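Local coordinates for hypothetical protein (Staphylococcus aureus subsp. aureus, PDB 2IL5) that is of unknown function but has the helix-grip fold of the Bet v 1-like superfamily and belongs to the AHSA1-like family, at residues D104-E109 with M120-R125; I18-K23 with G153-F158; S25-Y30 with V85-V90. One frame throughout, in Å; residues are numbered along the deposited sequence.

Contact 1 (D104-E109 with M120-R125); sequences DVIEVE and MLFYYR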
loop_
_atom_site.group_PDB
_atom_site.type_symbol
_atom_site.label_atom_id
_atom_site.label_comp_id
_atom_site.label_asym_id
_atom_site.label_seq_id
_atom_site.Cartn_x
_atom_site.Cartn_y
_atom_site.Cartn_z
ATOM N N ASP A 104 -6.629 3.346 7.119
ATOM C CA ASP A 104 -6.821 2.453 6.022
ATOM C C ASP A 104 -6.166 1.087 6.337
ATOM O O ASP A 104 -5.206 0.972 7.094
ATOM C CB ASP A 104 -6.248 3.022 4.746
ATOM C CG ASP A 104 -6.722 4.460 4.460
ATOM O OD1 ASP A 104 -7.817 4.878 4.938
ATOM O OD2 ASP A 104 -5.985 5.144 3.698
ATOM N N VAL A 105 -6.719 0.075 5.697
ATOM C CA VAL A 105 -6.311 -1.302 5.893
ATOM C C VAL A 105 -5.741 -1.808 4.590
ATOM O O VAL A 105 -6.346 -1.657 3.566
ATOM C CB VAL A 105 -7.531 -2.183 6.376
ATOM C CG1 VAL A 105 -7.279 -3.677 6.138
ATOM C CG2 VAL A 105 -7.868 -1.864 7.861
ATOM N N ILE A 106 -4.560 -2.397 4.661
ATOM C CA ILE A 106 -4.006 -3.229 3.581
ATOM C C ILE A 106 -3.915 -4.705 4.019
ATOM O O ILE A 106 -3.399 -5.005 5.078
ATOM C CB ILE A 106 -2.585 -2.723 3.181
ATOM C CG1 ILE A 106 -2.717 -1.414 2.368
ATOM C CG2 ILE A 106 -1.795 -3.808 2.394
ATOM C CD1 ILE A 106 -1.350 -0.719 2.036
ATOM N N GLU A 107 -4.448 -5.619 3.216
ATOM C CA GLU A 107 -4.223 -7.064 3.438
ATOM C C GLU A 107 -3.741 -7.637 2.121
ATOM O O GLU A 107 -4.414 -7.504 1.116
ATOM C CB GLU A 107 -5.466 -7.764 3.932
ATOM C CG GLU A 107 -5.939 -7.206 5.269
ATOM C CD GLU A 107 -7.259 -7.724 5.757
ATOM O OE1 GLU A 107 -7.986 -8.398 5.000
ATOM O OE2 GLU A 107 -7.574 -7.479 6.960
ATOM N N VAL A 108 -2.534 -8.198 2.121
ATOM C CA VAL A 108 -1.934 -8.674 0.902
ATOM C C VAL A 108 -1.407 -10.112 1.105
ATOM O O VAL A 108 -0.614 -10.385 2.004
ATOM C CB VAL A 108 -0.855 -7.669 0.317
ATOM C CG1 VAL A 108 0.296 -7.479 1.275
ATOM C CG2 VAL A 108 -0.347 -8.155 -1.081
ATOM N N GLU A 109 -1.890 -11.027 0.262
ATOM C CA GLU A 109 -1.483 -12.406 0.318
ATOM C C GLU A 109 -0.647 -12.821 -0.907
ATOM O O GLU A 109 -0.939 -12.420 -2.029
ATOM C CB GLU A 109 -2.709 -13.305 0.501
ATOM C CG GLU A 109 -2.397 -14.505 1.388
ATOM C CD GLU A 109 -3.587 -15.388 1.701
ATOM O OE1 GLU A 109 -4.749 -15.033 1.374
ATOM O OE2 GLU A 109 -3.339 -16.446 2.322
HETATM N N MSE A 120 -0.081 -12.475 -6.320
HETATM C CA MSE A 120 -0.222 -11.515 -5.259
HETATM C C MSE A 120 -1.627 -10.980 -5.279
HETATM O O MSE A 120 -2.061 -10.393 -6.270
HETATM C CB MSE A 120 0.793 -10.395 -5.394
HETATM C CG MSE A 120 0.758 -9.392 -4.240
HETATM SE SE MSE A 120 1.891 -7.824 -4.549
HETATM C CE MSE A 120 0.752 -6.734 -5.652
ATOM N N LEU A 121 -2.321 -11.205 -4.155
ATOM C CA LEU A 121 -3.680 -10.757 -3.935
ATOM C C LEU A 121 -3.732 -9.632 -2.865
ATOM O O LEU A 121 -3.461 -9.827 -1.660
ATOM C CB LEU A 121 -4.593 -11.933 -3.603
ATOM C CG LEU A 121 -4.585 -13.088 -4.627
ATOM C CD1 LEU A 121 -5.216 -14.356 -4.052
ATOM C CD2 LEU A 121 -5.287 -12.653 -5.921
ATOM N N PHE A 122 -4.065 -8.449 -3.361
ATOM C CA PHE A 122 -4.032 -7.234 -2.571
ATOM C C PHE A 122 -5.446 -6.753 -2.287
ATOM O O PHE A 122 -6.245 -6.598 -3.212
ATOM C CB PHE A 122 -3.178 -6.154 -3.314
ATOM C CG PHE A 122 -3.297 -4.738 -2.727
ATOM C CD1 PHE A 122 -2.479 -4.334 -1.668
ATOM C CD2 PHE A 122 -4.210 -3.797 -3.280
ATOM C CE1 PHE A 122 -2.561 -3.032 -1.183
ATOM C CE2 PHE A 122 -4.321 -2.495 -2.794
ATOM C CZ PHE A 122 -3.489 -2.096 -1.762
ATOM N N TYR A 123 -5.736 -6.494 -1.016
ATOM C CA TYR A 123 -7.013 -5.904 -0.607
ATOM C C TYR A 123 -6.761 -4.611 0.161
ATOM O O TYR A 123 -5.896 -4.588 0.999
ATOM C CB TYR A 123 -7.764 -6.889 0.302
ATOM C CG TYR A 123 -8.937 -6.264 1.031
ATOM C CD1 TYR A 123 -10.163 -6.106 0.407
ATOM C CD2 TYR A 123 -8.815 -5.832 2.360
ATOM C CE1 TYR A 123 -11.286 -5.550 1.098
ATOM C CE2 TYR A 123 -9.904 -5.297 3.048
ATOM C CZ TYR A 123 -11.152 -5.157 2.398
ATOM O OH TYR A 123 -12.229 -4.581 3.049
ATOM N N TYR A 124 -7.527 -3.563 -0.107
ATOM C CA TYR A 124 -7.406 -2.309 0.595
ATOM C C TYR A 124 -8.781 -1.768 0.940
ATOM O O TYR A 124 -9.689 -1.794 0.095
ATOM C CB TYR A 124 -6.668 -1.327 -0.290
ATOM C CG TYR A 124 -6.678 0.157 0.080
ATOM C CD1 TYR A 124 -5.755 0.693 0.988
ATOM C CD2 TYR A 124 -7.580 1.043 -0.551
ATOM C CE1 TYR A 124 -5.711 2.076 1.267
ATOM C CE2 TYR A 124 -7.583 2.420 -0.257
ATOM C CZ TYR A 124 -6.644 2.934 0.627
ATOM O OH TYR A 124 -6.674 4.297 0.891
ATOM N N ARG A 125 -8.910 -1.263 2.168
ATOM C CA ARG A 125 -10.153 -0.650 2.649
ATOM C C ARG A 125 -9.887 0.764 3.183
ATOM O O ARG A 125 -8.971 0.970 3.978
ATOM C CB ARG A 125 -10.787 -1.501 3.717
ATOM C CG ARG A 125 -12.210 -1.091 3.950
ATOM C CD ARG A 125 -12.932 -1.891 4.992
ATOM N NE ARG A 125 -12.275 -2.049 6.279
ATOM C CZ ARG A 125 -11.683 -3.180 6.700
ATOM N NH1 ARG A 125 -11.554 -4.250 5.911
ATOM N NH2 ARG A 125 -11.169 -3.238 7.904
#

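Contact 2 (I18-K23 with G153-F158); sequences IEKLYK and GFELMF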
loop_
_atom_site.group_PDB
_atom_site.type_symbol
_atom_site.label_atom_id
_atom_site.label_comp_id
_atom_site.label_asym_id
_atom_site.label_seq_id
_atom_site.Cartn_x
_atom_site.Cartn_y
_atom_site.Cartn_z
ATOM N N ILE A 18 -6.856 -6.017 -5.924
ATOM C CA ILE A 18 -5.910 -6.137 -7.037
ATOM C C ILE A 18 -5.214 -7.502 -7.039
ATOM O O ILE A 18 -4.716 -7.951 -6.013
ATOM C CB ILE A 18 -4.856 -4.967 -7.068
ATOM C CG1 ILE A 18 -5.554 -3.610 -7.310
ATOM C CG2 ILE A 18 -3.779 -5.259 -8.136
ATOM C CD1 ILE A 18 -4.641 -2.389 -7.311
ATOM N N GLU A 19 -5.220 -8.169 -8.191
ATOM C CA GLU A 19 -4.442 -9.403 -8.389
ATOM C C GLU A 19 -3.278 -9.150 -9.353
ATOM O O GLU A 19 -3.485 -8.640 -10.461
ATOM C CB GLU A 19 -5.317 -10.542 -8.929
ATOM C CG GLU A 19 -4.506 -11.781 -9.289
ATOM C CD GLU A 19 -5.338 -12.925 -9.837
ATOM O OE1 GLU A 19 -6.512 -12.719 -10.211
ATOM O OE2 GLU A 19 -4.804 -14.045 -9.892
ATOM N N LYS A 20 -2.062 -9.483 -8.919
ATOM C CA LYS A 20 -0.887 -9.479 -9.810
ATOM C C LYS A 20 -0.215 -10.851 -9.876
ATOM O O LYS A 20 -0.078 -11.526 -8.856
ATOM C CB LYS A 20 0.141 -8.462 -9.341
ATOM C CG LYS A 20 -0.318 -7.023 -9.402
ATOM C CD LYS A 20 -0.492 -6.613 -10.834
ATOM C CE LYS A 20 -1.080 -5.233 -10.924
ATOM N NZ LYS A 20 -1.119 -4.823 -12.360
ATOM N N LEU A 21 0.205 -11.239 -11.082
ATOM C CA LEU A 21 1.005 -12.465 -11.333
ATOM C C LEU A 21 2.446 -12.093 -11.740
ATOM O O LEU A 21 2.664 -11.404 -12.724
ATOM C CB LEU A 21 0.364 -13.331 -12.425
ATOM C CG LEU A 21 -1.046 -13.903 -12.180
ATOM C CD1 LEU A 21 -1.566 -14.608 -13.440
ATOM C CD2 LEU A 21 -1.102 -14.869 -11.020
ATOM N N TYR A 22 3.418 -12.525 -10.939
ATOM C CA TYR A 22 4.822 -12.251 -11.208
ATOM C C TYR A 22 5.552 -13.551 -11.392
ATOM O O TYR A 22 5.111 -14.581 -10.882
ATOM C CB TYR A 22 5.460 -11.487 -10.050
ATOM C CG TYR A 22 4.795 -10.179 -9.764
ATOM C CD1 TYR A 22 4.148 -9.944 -8.536
ATOM C CD2 TYR A 22 4.771 -9.173 -10.739
ATOM C CE1 TYR A 22 3.520 -8.723 -8.290
ATOM C CE2 TYR A 22 4.157 -7.970 -10.506
ATOM C CZ TYR A 22 3.528 -7.744 -9.275
ATOM O OH TYR A 22 2.931 -6.522 -9.073
ATOM N N LYS A 23 6.673 -13.478 -12.105
ATOM C CA LYS A 23 7.613 -14.581 -12.237
ATOM C C LYS A 23 8.486 -14.761 -10.982
ATOM O O LYS A 23 9.050 -15.828 -10.755
ATOM C CB LYS A 23 8.523 -14.346 -13.455
ATOM C CG LYS A 23 9.399 -13.096 -13.288
ATOM C CD LYS A 23 10.287 -12.827 -14.466
ATOM C CE LYS A 23 10.911 -11.455 -14.321
ATOM N NZ LYS A 23 11.241 -10.855 -15.646
ATOM N N GLY A 153 -3.237 4.693 -8.164
ATOM C CA GLY A 153 -2.067 4.926 -7.337
ATOM C C GLY A 153 -1.381 3.642 -6.903
ATOM O O GLY A 153 -0.156 3.592 -6.878
ATOM N N PHE A 154 -2.158 2.601 -6.581
ATOM C CA PHE A 154 -1.576 1.299 -6.260
ATOM C C PHE A 154 -0.965 0.552 -7.449
ATOM O O PHE A 154 0.084 -0.055 -7.287
ATOM C CB PHE A 154 -2.566 0.381 -5.515
ATOM C CG PHE A 154 -2.746 0.743 -4.085
ATOM C CD1 PHE A 154 -1.674 0.670 -3.195
ATOM C CD2 PHE A 154 -3.986 1.182 -3.619
ATOM C CE1 PHE A 154 -1.845 1.014 -1.842
ATOM C CE2 PHE A 154 -4.157 1.524 -2.282
ATOM C CZ PHE A 154 -3.080 1.435 -1.391
ATOM N N GLU A 155 -1.629 0.567 -8.604
ATOM C CA GLU A 155 -1.044 0.064 -9.854
ATOM C C GLU A 155 0.315 0.666 -10.115
ATOM O O GLU A 155 1.245 -0.067 -10.483
ATOM C CB GLU A 155 -1.909 0.364 -11.077
ATOM C CG GLU A 155 -3.239 -0.373 -11.185
ATOM C CD GLU A 155 -3.142 -1.892 -11.204
ATOM O OE1 GLU A 155 -2.081 -2.421 -11.561
ATOM O OE2 GLU A 155 -4.151 -2.563 -10.892
ATOM N N LEU A 156 0.431 1.995 -9.975
ATOM C CA LEU A 156 1.703 2.693 -10.253
ATOM C C LEU A 156 2.757 2.259 -9.264
ATOM O O LEU A 156 3.921 2.127 -9.626
ATOM C CB LEU A 156 1.582 4.212 -10.163
ATOM C CG LEU A 156 1.119 5.107 -11.283
ATOM C CD1 LEU A 156 0.933 6.521 -10.726
ATOM C CD2 LEU A 156 2.086 5.091 -12.430
HETATM N N MSE A 157 2.329 2.045 -8.017
HETATM C CA MSE A 157 3.200 1.521 -6.947
HETATM C C MSE A 157 3.719 0.101 -7.165
HETATM O O MSE A 157 4.863 -0.197 -6.842
HETATM C CB MSE A 157 2.457 1.512 -5.625
HETATM C CG MSE A 157 2.808 2.646 -4.725
HETATM SE SE MSE A 157 1.845 2.386 -3.052
HETATM C CE MSE A 157 0.488 3.678 -3.433
ATOM N N PHE A 158 2.836 -0.786 -7.622
ATOM C CA PHE A 158 3.200 -2.177 -7.783
ATOM C C PHE A 158 4.089 -2.323 -9.002
ATOM O O PHE A 158 4.914 -3.226 -9.067
ATOM C CB PHE A 158 1.972 -3.058 -7.950
ATOM C CG PHE A 158 1.062 -3.040 -6.783
ATOM C CD1 PHE A 158 1.546 -2.821 -5.489
ATOM C CD2 PHE A 158 -0.289 -3.277 -6.952
ATOM C CE1 PHE A 158 0.683 -2.827 -4.395
ATOM C CE2 PHE A 158 -1.118 -3.292 -5.863
ATOM C CZ PHE A 158 -0.631 -3.057 -4.585
#

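Contact 3 (S25-Y30 with V85-V90); sequences SPELVY and VMDEYV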
loop_
_atom_site.group_PDB
_atom_site.type_symbol
_atom_site.label_atom_id
_atom_site.label_comp_id
_atom_site.label_asym_id
_atom_site.label_seq_id
_atom_site.Cartn_x
_atom_site.Cartn_y
_atom_site.Cartn_z
ATOM N N SER A 25 9.745 -15.323 -7.123
ATOM C CA SER A 25 9.349 -16.153 -5.968
ATOM C C SER A 25 8.546 -15.354 -4.894
ATOM O O SER A 25 8.752 -14.134 -4.750
ATOM C CB SER A 25 10.579 -16.809 -5.329
ATOM O OG SER A 25 11.336 -15.862 -4.595
ATOM N N PRO A 26 7.614 -16.027 -4.167
ATOM C CA PRO A 26 6.847 -15.352 -3.094
ATOM C C PRO A 26 7.755 -14.639 -2.122
ATOM O O PRO A 26 7.476 -13.525 -1.721
ATOM C CB PRO A 26 6.119 -16.511 -2.398
ATOM C CG PRO A 26 5.878 -17.467 -3.491
ATOM C CD PRO A 26 7.161 -17.417 -4.342
ATOM N N GLU A 27 8.832 -15.305 -1.752
ATOM C CA GLU A 27 9.906 -14.712 -0.983
ATOM C C GLU A 27 10.455 -13.377 -1.497
ATOM O O GLU A 27 10.774 -12.500 -0.696
ATOM C CB GLU A 27 11.068 -15.692 -0.902
ATOM C CG GLU A 27 12.407 -14.997 -0.722
ATOM C CD GLU A 27 13.501 -15.915 -0.287
ATOM O OE1 GLU A 27 13.739 -16.935 -0.973
ATOM O OE2 GLU A 27 14.140 -15.594 0.733
ATOM N N LEU A 28 10.649 -13.261 -2.815
ATOM C CA LEU A 28 11.146 -12.001 -3.411
ATOM C C LEU A 28 10.094 -10.894 -3.369
ATOM O O LEU A 28 10.421 -9.750 -3.065
ATOM C CB LEU A 28 11.692 -12.194 -4.826
ATOM C CG LEU A 28 13.092 -12.836 -4.935
ATOM C CD1 LEU A 28 13.460 -12.950 -6.385
ATOM C CD2 LEU A 28 14.206 -12.089 -4.161
ATOM N N VAL A 29 8.839 -11.241 -3.659
ATOM C CA VAL A 29 7.737 -10.290 -3.525
ATOM C C VAL A 29 7.448 -9.900 -2.068
ATOM O O VAL A 29 7.223 -8.722 -1.776
ATOM C CB VAL A 29 6.457 -10.778 -4.233
ATOM C CG1 VAL A 29 5.386 -9.682 -4.177
ATOM C CG2 VAL A 29 6.790 -11.116 -5.695
ATOM N N TYR A 30 7.475 -10.876 -1.160
ATOM C CA TYR A 30 7.219 -10.634 0.263
ATOM C C TYR A 30 8.276 -9.705 0.821
ATOM O O TYR A 30 7.966 -8.796 1.563
ATOM C CB TYR A 30 7.166 -11.955 1.045
ATOM C CG TYR A 30 6.952 -11.815 2.550
ATOM C CD1 TYR A 30 8.047 -11.832 3.447
ATOM C CD2 TYR A 30 5.655 -11.702 3.088
ATOM C CE1 TYR A 30 7.861 -11.696 4.824
ATOM C CE2 TYR A 30 5.452 -11.562 4.458
ATOM C CZ TYR A 30 6.544 -11.562 5.328
ATOM O OH TYR A 30 6.318 -11.453 6.701
ATOM N N VAL A 85 3.174 -12.892 8.128
ATOM C CA VAL A 85 3.533 -14.265 8.004
ATOM C C VAL A 85 4.428 -14.497 6.780
ATOM O O VAL A 85 4.075 -14.154 5.641
ATOM C CB VAL A 85 2.349 -15.268 8.359
ATOM C CG1 VAL A 85 0.951 -14.594 8.470
ATOM C CG2 VAL A 85 2.392 -16.633 7.585
HETATM N N MSE A 86 5.632 -15.000 7.068
HETATM C CA MSE A 86 6.723 -15.187 6.108
HETATM C C MSE A 86 6.366 -15.780 4.756
HETATM O O MSE A 86 5.896 -16.917 4.678
HETATM C CB MSE A 86 7.799 -16.057 6.716
HETATM C CG MSE A 86 9.072 -16.046 5.889
HETATM SE SE MSE A 86 10.285 -17.488 6.308
HETATM C CE MSE A 86 10.372 -17.348 8.271
ATOM N N ASP A 87 6.621 -14.977 3.708
ATOM C CA ASP A 87 6.395 -15.292 2.283
ATOM C C ASP A 87 4.921 -15.480 1.982
ATOM O O ASP A 87 4.559 -15.977 0.922
ATOM C CB ASP A 87 7.205 -16.543 1.822
ATOM C CG ASP A 87 8.679 -16.384 2.008
ATOM O OD1 ASP A 87 9.171 -15.240 2.075
ATOM O OD2 ASP A 87 9.381 -17.419 2.067
ATOM N N GLU A 88 4.057 -15.064 2.904
ATOM C CA GLU A 88 2.659 -15.471 2.834
ATOM C C GLU A 88 1.655 -14.326 2.996
ATOM O O GLU A 88 0.655 -14.248 2.270
ATOM C CB GLU A 88 2.395 -16.574 3.876
ATOM C CG GLU A 88 1.025 -17.171 3.792
ATOM C CD GLU A 88 0.740 -18.236 4.851
ATOM O OE1 GLU A 88 1.701 -18.867 5.371
ATOM O OE2 GLU A 88 -0.467 -18.454 5.135
ATOM N N TYR A 89 1.892 -13.437 3.948
ATOM C CA TYR A 89 0.813 -12.530 4.308
ATOM C C TYR A 89 1.295 -11.362 5.068
ATOM O O TYR A 89 1.998 -11.499 6.067
ATOM C CB TYR A 89 -0.295 -13.274 5.080
ATOM C CG TYR A 89 -1.547 -12.479 5.431
ATOM C CD1 TYR A 89 -2.341 -11.887 4.447
ATOM C CD2 TYR A 89 -1.975 -12.385 6.762
ATOM C CE1 TYR A 89 -3.513 -11.156 4.784
ATOM C CE2 TYR A 89 -3.140 -11.688 7.109
ATOM C CZ TYR A 89 -3.895 -11.077 6.119
ATOM O OH TYR A 89 -5.045 -10.403 6.487
ATOM N N VAL A 90 0.912 -10.202 4.559
ATOM C CA VAL A 90 1.065 -8.952 5.279
ATOM C C VAL A 90 -0.322 -8.273 5.473
ATOM O O VAL A 90 -1.068 -8.069 4.509
ATOM C CB VAL A 90 2.057 -7.965 4.548
ATOM C CG1 VAL A 90 2.188 -6.662 5.329
ATOM C CG2 VAL A 90 3.424 -8.583 4.344
#

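Contact 1 (D104-E109 with M120-R125)
The beta hairpin of strands 104-112 and 118-128 pairs Val105 with Arg125, Glu107 with Tyr123 and Glu109 with Leu121 as antiparallel hydrogen-bonded pairs. Six backbone bonds run between the segments. The shortest, Tyr123 N to Glu107 O, is 2.7 Å. Ile106-Tyr124 and Val108-Phe122 are the non-hydrogen-bonded pairs between them, and their side chains share the face turned to helix 136-166. There Ile106 CG2 meets Phe122 CE1 at 3.7 Å, and Ile106 CG1 lies at the edge of the Tyr124 ring. Val108 CG2, anti to its backbone N, reaches Met120 CG at 3.6 Å. Tyr124 OH lies 3.0 Å from Asp104 OD2, with the carboxylate and ring planes 76° apart. Tyr146 OH also bonds this hydroxyl, and Ser126 OG bonds Asp104 OD1. The other face mixes polar and apolar side chains. Arg125 NH1 gives a hydrogen bond of 3.0 Å to Tyr123 OH, which lies in the guanidinium plane and also hydrogen-bonds Glu15 OE2. Val105 CB sits over one guanidinium face, toward its rim. Glu107 OE2 forms a salt bridge with Lys91. An inner face rich in aromatic and aliphatic groups and a mixed outer face fit the curved antiparallel sheet of the helix-grip fold.

Contact 2 (I18-K23 with G153-F158)
Lys20 and Glu155 make the salt bridge between strand 12-22 and helix 136-166. Lys20 NZ stands 2.7 Å from Glu155 OE1, which accepts through its syn lone pair, on the side of OE2. Both chains bend at chi2: Lys20 CD is turned at -67° and Glu155 CD at -59°. Beyond its bend the lysine runs extended to NZ. Lys20 CE also comes within 3.1 Å of Glu155 OE1, so the methylene next to the ammonium lies against the same oxygen.

The apolar part centres on Ile18. Its CD1 touches Phe154 CB and Phe158 CE2, each at 3.9 Å. The isoleucine meets the Phe158 ring obliquely, and its CG2 is also near CE2. Phe158 and Phe154 continue into the sheet side of the core, where both rings meet Phe122. Trp33 and Trp42 add to the packing around Phe158.

Mixed contacts join the two groups. Glu155 OE2, the oxygen not paired with the lysine, rests 3.6 Å from Ile18 CD1. The Tyr22 side chain crosses that of Phe158 at about a right angle, with Tyr22 OH 3.8 Å from Phe158 CB.

The axes of 18-22 and 153-158 run 20° apart and approach to 10.7 Å, a gap bridged by side chains. The chemistry implies one short salt bridge at the partly exposed margin of a buried apolar patch, with the nearby ammonium probably favouring the charged form of Glu155.

Contact 3 (S25-Y30 with V85-V90)
Tyr30 lays one face of its ring under the backbone of Met86 and Asp87. This joins helix 26-32 to the turn between strands 74-85 and 89-94, at the ends of two inner strands of the sheet of the helix-grip fold. The turn closes into a classic beta bulge, in which Glu88 and Tyr89 both face Val85. Val85 O accepts from Glu88 N and Tyr89 N, which holds the loop in shape above the ring.

Asp87 N lies 3.3 Å above the Tyr30 ring plane, over its centre. Met86 CA makes a CH-pi contact, 4.1 Å from the ring centroid and 27° off the normal. The ring thus packs against main-chain atoms on this face. Tyr30 CG is anti to the backbone N (chi1 178°), which starts the side chain out from the helix toward the turn. At the far part of the ring, Tyr30 CE2 meets Val90 CG2 at 3.6 Å and approaches Val85 O obliquely. Tyr89 O lies at the ring edge, near its plane. Leu84 also touches the tyrosine.

Asp87 takes a left-handed backbone conformation in the turn. Its carboxylate plane stands 84° from the Tyr30 ring. The main-chain Asp87 O lies 3.7 Å from Pro26 CB in the first turn of the helix, while the carboxylate turns to Glu27. Ser25 is the N-cap of that helix, and its OG accepts from Leu28 N. No hydrogen bond joins the two segments. Asp87 OD1 packs 3.2 Å from Glu27 CA.

All three contacts reach one antiparallel sheet. Contact 1 lies in its hairpin, and its centre is 11 Å from that of contact 2 and 13 Å from that of contact 3. Strand 12-22 of contact 2 pairs with strand 118-128, through Met120 N to Lys20 O at 2.7 Å and Phe122 N to Ile18 O at 2.8 Å. Across the core, Phe122 CZ meets Phe154 CE1 at 3.5 Å. On the other side of the hairpin, Val108 N lies 2.8 Å from Val90 O of contact 3. Contacts 2 and 3 touch lightly, through Tyr22 and Val29. A bound sodium ion lies about 7 Å from the Asp104 side chain.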